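Local coordinates for NAD(P)H-FMN oxidoreductase (Bacillus subtilis, PDB 5LVA), which binds flavin mononucleotide and probably uses NAD(P)H to reduce flavin, at residues V3-F8 against P29-R34. Residues are numbered along the deposited sequence; the frame is centred on the assembly and turned at random.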
ATOM      1  N   VAL A   3       2.425 -11.397   6.118  1.00 28.00           N
ATOM      2  CA  VAL A   3       2.077 -10.202   5.377  1.00 22.89           C
ATOM      3  C   VAL A   3       2.462  -8.922   6.091  1.00 23.64           C
ATOM      4  O   VAL A   3       1.986  -8.644   7.180  1.00 27.94           O
ATOM      5  CB  VAL A   3       0.577 -10.165   5.084  1.00 26.68           C
ATOM      6  CG1 VAL A   3       0.235  -8.949   4.264  1.00 25.10           C
ATOM      7  CG2 VAL A   3       0.139 -11.440   4.374  1.00 22.67           C
ATOM      8  N   LEU A   4       3.322  -8.136   5.456  1.00 22.98           N
ATOM      9  CA  LEU A   4       3.730  -6.844   5.978  1.00 18.46           C
ATOM     10  C   LEU A   4       2.861  -5.736   5.380  1.00 22.54           C
ATOM     11  O   LEU A   4       2.849  -5.550   4.173  1.00 24.95           O
ATOM     12  CB  LEU A   4       5.206  -6.607   5.675  1.00 18.93           C
ATOM     13  CG  LEU A   4       5.874  -5.325   6.160  1.00 20.24           C
ATOM     14  CD1 LEU A   4       5.920  -5.255   7.678  1.00 19.04           C
ATOM     15  CD2 LEU A   4       7.261  -5.236   5.591  1.00 16.62           C
ATOM     16  N   VAL A   5       2.102  -5.032   6.212  1.00 21.79           N
ATOM     17  CA  VAL A   5       1.271  -3.935   5.730  1.00 17.70           C
ATOM     18  C   VAL A   5       1.890  -2.622   6.136  1.00 21.00           C
ATOM     19  O   VAL A   5       1.863  -2.249   7.307  1.00 24.36           O
ATOM     20  CB  VAL A   5      -0.180  -3.971   6.278  1.00 21.82           C
ATOM     21  CG1 VAL A   5      -0.990  -2.819   5.711  1.00 14.88           C
ATOM     22  CG2 VAL A   5      -0.865  -5.290   5.971  1.00 19.50           C
ATOM     23  N   LEU A   6       2.445  -1.916   5.165  1.00 19.14           N
ATOM     24  CA  LEU A   6       3.013  -0.611   5.424  1.00 17.05           C
ATOM     25  C   LEU A   6       1.982   0.473   5.154  1.00 19.77           C
ATOM     26  O   LEU A   6       1.682   0.760   4.009  1.00 19.90           O
ATOM     27  CB  LEU A   6       4.257  -0.409   4.570  1.00 18.78           C
ATOM     28  CG  LEU A   6       5.249  -1.572   4.644  1.00 15.80           C
ATOM     29  CD1 LEU A   6       6.411  -1.363   3.705  1.00 14.10           C
ATOM     30  CD2 LEU A   6       5.744  -1.704   6.052  1.00 18.05           C
ATOM     31  N   ALA A   7       1.434   1.072   6.210  1.00 20.37           N
ATOM     32  CA  ALA A   7       0.399   2.088   6.041  1.00 16.25           C
ATOM     33  C   ALA A   7       1.002   3.474   6.028  1.00 18.61           C
ATOM     34  O   ALA A   7       1.785   3.820   6.898  1.00 19.35           O
ATOM     35  CB  ALA A   7      -0.643   1.974   7.118  1.00 13.98           C
ATOM     36  N   PHE A   8       0.640   4.262   5.019  1.00 17.62           N
ATOM     37  CA  PHE A   8       1.163   5.610   4.879  1.00 16.50           C
ATOM     38  C   PHE A   8       0.046   6.647   4.880  1.00 19.89           C
ATOM     39  O   PHE A   8      -0.509   6.987   3.839  1.00 23.61           O
ATOM     40  CB  PHE A   8       1.988   5.754   3.599  1.00 14.28           C
ATOM     41  CG  PHE A   8       3.258   4.941   3.577  1.00 15.56           C
ATOM     42  CD1 PHE A   8       3.241   3.609   3.202  1.00 14.47           C
ATOM     43  CD2 PHE A   8       4.473   5.529   3.874  1.00 15.24           C
ATOM     44  CE1 PHE A   8       4.400   2.868   3.151  1.00 14.77           C
ATOM     45  CE2 PHE A   8       5.639   4.788   3.825  1.00 20.29           C
ATOM     46  CZ  PHE A   8       5.602   3.455   3.467  1.00 16.49           C
ATOM     47  N   PRO A  29      -3.567 -13.355  12.522  1.00 60.53           N
ATOM     48  CA  PRO A  29      -2.208 -13.884  12.585  1.00 55.16           C
ATOM     49  C   PRO A  29      -1.551 -13.743  11.224  1.00 49.92           C
ATOM     50  O   PRO A  29      -2.239 -13.767  10.203  1.00 50.91           O
ATOM     51  CB  PRO A  29      -2.411 -15.352  12.961  1.00 52.89           C
ATOM     52  CG  PRO A  29      -3.781 -15.414  13.539  1.00 55.64           C
ATOM     53  CD  PRO A  29      -4.575 -14.384  12.812  1.00 61.71           C
ATOM     54  N   GLY A  30      -0.237 -13.569  11.216  1.00 50.59           N
ATOM     55  CA  GLY A  30       0.491 -13.400   9.976  1.00 44.78           C
ATOM     56  C   GLY A  30       0.663 -11.950   9.574  1.00 38.70           C
ATOM     57  O   GLY A  30       1.600 -11.614   8.859  1.00 36.06           O
ATOM     58  N   ILE A  31      -0.241 -11.091  10.033  1.00 33.72           N
ATOM     59  CA  ILE A  31      -0.193  -9.685   9.679  1.00 31.90           C
ATOM     60  C   ILE A  31       0.700  -8.890  10.608  1.00 29.96           C
ATOM     61  O   ILE A  31       0.554  -8.941  11.819  1.00 29.37           O
ATOM     62  CB  ILE A  31      -1.584  -9.030   9.707  1.00 37.90           C
ATOM     63  CG1 ILE A  31      -2.553  -9.754   8.789  1.00 36.52           C
ATOM     64  CG2 ILE A  31      -1.481  -7.597   9.262  1.00 32.66           C
ATOM     65  CD1 ILE A  31      -2.204  -9.600   7.365  1.00 34.70           C
ATOM     66  N   THR A  32       1.624  -8.151  10.016  1.00 29.83           N
ATOM     67  CA  THR A  32       2.379  -7.120  10.702  1.00 22.56           C
ATOM     68  C   THR A  32       1.923  -5.760  10.185  1.00 24.27           C
ATOM     69  O   THR A  32       2.298  -5.369   9.088  1.00 28.06           O
ATOM     70  CB  THR A  32       3.873  -7.280  10.455  1.00 19.04           C
ATOM     71  OG1 THR A  32       4.242  -8.639  10.672  1.00 27.63           O
ATOM     72  CG2 THR A  32       4.682  -6.376  11.335  1.00 17.62           C
ATOM     73  N   LEU A  33       1.105  -5.044  10.941  1.00 26.61           N
ATOM     74  CA  LEU A  33       0.675  -3.730  10.483  1.00 26.60           C
ATOM     75  C   LEU A  33       1.573  -2.672  11.082  1.00 25.79           C
ATOM     76  O   LEU A  33       1.996  -2.786  12.214  1.00 31.54           O
ATOM     77  CB  LEU A  33      -0.790  -3.462  10.825  1.00 24.00           C
ATOM     78  CG  LEU A  33      -1.333  -2.196  10.154  1.00 30.34           C
ATOM     79  CD1 LEU A  33      -2.719  -2.430   9.603  1.00 31.27           C
ATOM     80  CD2 LEU A  33      -1.364  -1.032  11.112  1.00 30.03           C
ATOM     81  N   ARG A  34       1.897  -1.664  10.288  1.00 27.88           N
ATOM     82  CA  ARG A  34       2.752  -0.584  10.734  1.00 24.02           C
ATOM     83  C   ARG A  34       2.195   0.747  10.255  1.00 24.31           C
ATOM     84  O   ARG A  34       1.636   0.847   9.173  1.00 25.93           O
ATOM     85  CB  ARG A  34       4.180  -0.773  10.237  1.00 20.08           C
ATOM     86  CG  ARG A  34       4.882  -1.966  10.818  1.00 27.74           C
ATOM     87  CD  ARG A  34       6.299  -2.089  10.285  1.00 25.86           C
ATOM     88  NE  ARG A  34       7.143  -0.988  10.725  1.00 27.52           N
ATOM     89  CZ  ARG A  34       8.049  -0.388   9.963  1.00 24.84           C
ATOM     90  NH1 ARG A  34       8.225  -0.781   8.715  1.00 24.62           N
ATOM     91  NH2 ARG A  34       8.769   0.612  10.443  1.00 23.94           N
TER
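Ile31 carries CG1 anti to its carbonyl carbon (chi1 -57°), and chi2 (-68°) then turns CD1 onto Val3, 3.6 Å from Val3 CB and also near Val3 CG1, the two side chains running alongside each other in a common direction. The other branch, Ile31 CG2, sits anti to the backbone N and reaches Val5 CG2 obliquely at 4.1 Å. With Leu33, whose CD1 lies at 4.3 Å from Val5 CG1, these residues make an apolar patch on one face of the sheet, where Val3, Val5 and Ile31 meet Val170, Tyr166 and Leu171 of helix 156-171 respectively.

On the face bearing Leu4, Thr32, Leu6 and Arg34, Leu4 CD1 lies 4.0 Å from Thr32 CB and 4.1 Å from Arg34 CD. The Arg34 chain bends at chi3 (66°), and its NH1 lies 3.8 Å from Leu6 CD2, the guanidinium set obliquely to that methyl.

Between the faces runs a parallel ladder of five backbone hydrogen bonds, opening with Val3 N to Gly30 O (2.9 Å) and closing with Ala7 N to Arg34 O (3.0 Å). It exemplifies the beta-alpha-beta unit of the flavodoxin-like fold: the chain leaves strand 3-7 through the FMN-binding loop and helix 17-23 and returns as edge strand 31-35 beside it.

Salt bridges to Glu50 and Glu39 and a hydrogen bond with His57 give Arg34 NH1, Arg34 NH2 and Thr32 OG1, respectively, their polar partners. A largely buried arginine can thus set its CD methylene against Leu4 while its charge is probably balanced by two carboxylates.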